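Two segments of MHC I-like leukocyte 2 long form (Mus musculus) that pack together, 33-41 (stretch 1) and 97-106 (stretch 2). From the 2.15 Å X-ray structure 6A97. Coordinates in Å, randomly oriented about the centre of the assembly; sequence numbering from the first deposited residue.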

# COMPACT_ATOMS: atom_id res chain seq x y z
N SER A 33 -33.40 12.62 -15.04
CA SER A 33 -33.63 13.31 -16.31
C SER A 33 -34.12 14.72 -16.03
O SER A 33 -34.94 14.94 -15.14
CB SER A 33 -34.65 12.56 -17.17
OG SER A 33 -35.97 12.81 -16.73
N LEU A 34 -33.60 15.68 -16.78
CA LEU A 34 -33.88 17.09 -16.52
C LEU A 34 -35.21 17.52 -17.13
O LEU A 34 -35.28 17.85 -18.31
CB LEU A 34 -32.73 17.95 -17.04
CG LEU A 34 -31.38 17.65 -16.38
CD1 LEU A 34 -30.25 18.36 -17.10
CD2 LEU A 34 -31.41 18.05 -14.91
N GLU A 35 -36.25 17.52 -16.31
CA GLU A 35 -37.57 17.97 -16.73
C GLU A 35 -37.80 19.41 -16.27
O GLU A 35 -37.96 20.32 -17.08
CB GLU A 35 -38.65 17.04 -16.18
N GLY A 36 -37.79 19.60 -14.95
CA GLY A 36 -37.95 20.91 -14.35
C GLY A 36 -37.79 20.79 -12.85
O GLY A 36 -37.70 19.69 -12.32
N SER A 37 -37.76 21.93 -12.16
CA SER A 37 -37.49 21.95 -10.72
C SER A 37 -38.49 21.14 -9.89
O SER A 37 -38.18 20.71 -8.78
CB SER A 37 -37.45 23.40 -10.22
OG SER A 37 -38.62 24.10 -10.61
N GLU A 38 -39.68 20.93 -10.43
CA GLU A 38 -40.70 20.16 -9.70
C GLU A 38 -40.68 18.68 -10.07
O GLU A 38 -40.70 17.82 -9.20
CB GLU A 38 -42.10 20.73 -9.95
CG GLU A 38 -43.21 19.84 -9.41
CD GLU A 38 -44.60 20.40 -9.66
OE1 GLU A 38 -44.83 21.59 -9.35
OE2 GLU A 38 -45.47 19.64 -10.15
N LYS A 39 -40.64 18.39 -11.37
CA LYS A 39 -40.77 17.01 -11.85
C LYS A 39 -39.46 16.22 -11.93
O LYS A 39 -39.50 14.99 -12.05
CB LYS A 39 -41.45 17.00 -13.22
CG LYS A 39 -42.97 16.91 -13.14
CD LYS A 39 -43.63 18.18 -13.66
CE LYS A 39 -45.14 18.13 -13.44
NZ LYS A 39 -45.82 19.37 -13.93
N THR A 40 -38.32 16.90 -11.87
CA THR A 40 -37.04 16.20 -11.93
C THR A 40 -36.86 15.28 -10.73
O THR A 40 -36.93 15.70 -9.58
CB THR A 40 -35.85 17.19 -11.99
OG1 THR A 40 -35.87 17.88 -13.25
CG2 THR A 40 -34.53 16.43 -11.86
N GLN A 41 -36.64 14.00 -11.01
CA GLN A 41 -36.44 13.00 -9.97
C GLN A 41 -34.96 12.88 -9.63
O GLN A 41 -34.12 12.96 -10.52
CB GLN A 41 -37.01 11.65 -10.39
CG GLN A 41 -38.50 11.69 -10.74
CD GLN A 41 -38.98 10.42 -11.40
OE1 GLN A 41 -40.15 10.05 -11.30
NE2 GLN A 41 -38.07 9.73 -12.10
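Stretch 2 97-106: MAEVINQKSQ

A loop that packs against a helix often does so by reading successive turns of it, and the contact between residues 33-41 and 97-106 of this MHC I-like protein is a compact example. Stretch 2 is helical from Ala98 to about Lys104, carried by i to i+4 backbone bonds such as Asn102 N to Ala98 O (2.9 Å). Stretch 1 is loop or turn, with helical backbone angles at 37-39 but no regular helical bonding. The two run in opposite senses: the closest CA pairs are Leu34 with Ser105 (4.7 Å), Gly36 with Asn102 (5.0 Å) and Ser37 with Ala98 (4.8 Å), so the loop descends from the C-terminal part of stretch 2 toward the start of the helix.

Ser33 makes no contact, and the approach begins at Leu34. The CA-to-CB bond of Leu34 points toward stretch 2; CD1 of Leu34 lies 3.9 Å from CB of Lys104, and CB of Leu34 lies 3.5 Å from OG of Ser105. OG of Ser105 donates to O of Ile101 within its own stretch, at 2.6 Å.

At Glu35 the direction changes. Its CB points away, and the side chain is not modelled beyond that atom; the contact is made by the backbone, with O of Glu35 3.3 Å from CB of Ser105. Gly36 brings the main chain close to the helix, its C atom 3.7 Å from CG2 of Ile101.

Ser37 is the polar anchor. Both its backbone and its hydroxyl converge on one acceptor: N of Ser37 donates to OD1 of Asn102 at 2.9 Å, and OG of Ser37 donates to the same OD1 at 3.1 Å. The end of the Asn102 side chain comes nearer to the loop although its CA-to-CB bond points sideways. Beside this pair, the CB atoms of Ser37 and Ala98 pack at 3.7 Å.

Glu38 and Lys39 carry the chain off the helix, and Thr40 brings it back. OG1 of Thr40 sits 3.6 Å from CG2 of Ile101, but its hydrogen bonds tie the loop together: OG1 of Thr40 accepts from N of Glu35 (3.1 Å) and donates to O of Gly36 (2.7 Å). The backbone bond from N of Thr40 to O of Gly36 (2.9 Å) reinforces this turn. The arrangement is economical: here a loop braced by its own hydrogen bonds meets the helix through one shared side-chain acceptor and apolar packing around it.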

# COMPACT_ATOMS: atom_id res chain seq x y z
N MET A 97 -31.29 23.92 -5.53
CA MET A 97 -30.77 23.68 -6.87
C MET A 97 -31.83 23.84 -7.95
O MET A 97 -31.60 23.49 -9.11
CB MET A 97 -30.15 22.28 -6.95
CG MET A 97 -28.76 22.21 -6.33
SD MET A 97 -27.94 20.63 -6.55
CE MET A 97 -28.86 19.61 -5.40
N ALA A 98 -32.99 24.38 -7.57
CA ALA A 98 -34.14 24.49 -8.46
C ALA A 98 -33.83 25.31 -9.72
O ALA A 98 -34.22 24.93 -10.82
CB ALA A 98 -35.32 25.11 -7.71
N GLU A 99 -33.13 26.43 -9.55
CA GLU A 99 -32.89 27.31 -10.68
C GLU A 99 -31.85 26.72 -11.64
O GLU A 99 -31.99 26.85 -12.85
CB GLU A 99 -32.45 28.70 -10.20
CG GLU A 99 -33.11 29.84 -10.96
CD GLU A 99 -34.57 30.06 -10.56
OE1 GLU A 99 -35.10 29.28 -9.74
OE2 GLU A 99 -35.18 31.03 -11.06
N VAL A 100 -30.83 26.06 -11.10
CA VAL A 100 -29.87 25.37 -11.95
C VAL A 100 -30.58 24.27 -12.74
O VAL A 100 -30.37 24.12 -13.95
CB VAL A 100 -28.71 24.76 -11.14
CG1 VAL A 100 -27.91 23.79 -11.99
CG2 VAL A 100 -27.80 25.86 -10.60
N ILE A 101 -31.43 23.51 -12.06
CA ILE A 101 -32.21 22.46 -12.72
C ILE A 101 -33.11 23.02 -13.82
O ILE A 101 -33.17 22.46 -14.92
CB ILE A 101 -33.06 21.69 -11.69
CG1 ILE A 101 -32.17 20.81 -10.81
CG2 ILE A 101 -34.10 20.84 -12.40
CD1 ILE A 101 -32.91 20.10 -9.70
N ASN A 102 -33.80 24.12 -13.53
CA ASN A 102 -34.68 24.74 -14.53
C ASN A 102 -33.91 25.18 -15.78
O ASN A 102 -34.36 24.96 -16.90
CB ASN A 102 -35.41 25.94 -13.92
CG ASN A 102 -36.57 25.51 -13.04
OD1 ASN A 102 -37.26 24.54 -13.34
ND2 ASN A 102 -36.80 26.24 -11.95
N GLN A 103 -32.75 25.80 -15.58
CA GLN A 103 -31.95 26.32 -16.69
C GLN A 103 -31.34 25.20 -17.53
O GLN A 103 -31.32 25.29 -18.75
CB GLN A 103 -30.85 27.25 -16.18
CG GLN A 103 -31.36 28.52 -15.50
CD GLN A 103 -32.25 29.37 -16.42
OE1 GLN A 103 -31.94 29.56 -17.61
NE2 GLN A 103 -33.35 29.87 -15.87
N LYS A 104 -30.87 24.14 -16.87
CA LYS A 104 -30.30 23.00 -17.59
C LYS A 104 -31.38 22.16 -18.27
O LYS A 104 -31.12 21.49 -19.27
CB LYS A 104 -29.47 22.12 -16.65
CG LYS A 104 -28.12 22.73 -16.28
CD LYS A 104 -27.32 23.10 -17.52
CE LYS A 104 -25.88 23.48 -17.17
NZ LYS A 104 -25.16 24.07 -18.33
N SER A 105 -32.59 22.21 -17.73
CA SER A 105 -33.70 21.46 -18.31
C SER A 105 -34.09 22.00 -19.68
O SER A 105 -34.80 21.33 -20.44
CB SER A 105 -34.91 21.49 -17.38
OG SER A 105 -34.65 20.76 -16.19
N GLN A 106 -33.63 23.20 -20.00
CA GLN A 106 -33.94 23.83 -21.28
C GLN A 106 -33.05 23.29 -22.40
O GLN A 106 -33.38 23.44 -23.58
CB GLN A 106 -33.80 25.34 -21.18
CG GLN A 106 -34.78 26.00 -20.23
CD GLN A 106 -34.86 27.50 -20.42
OE1 GLN A 106 -34.60 28.02 -21.51
NE2 GLN A 106 -35.23 28.22 -19.37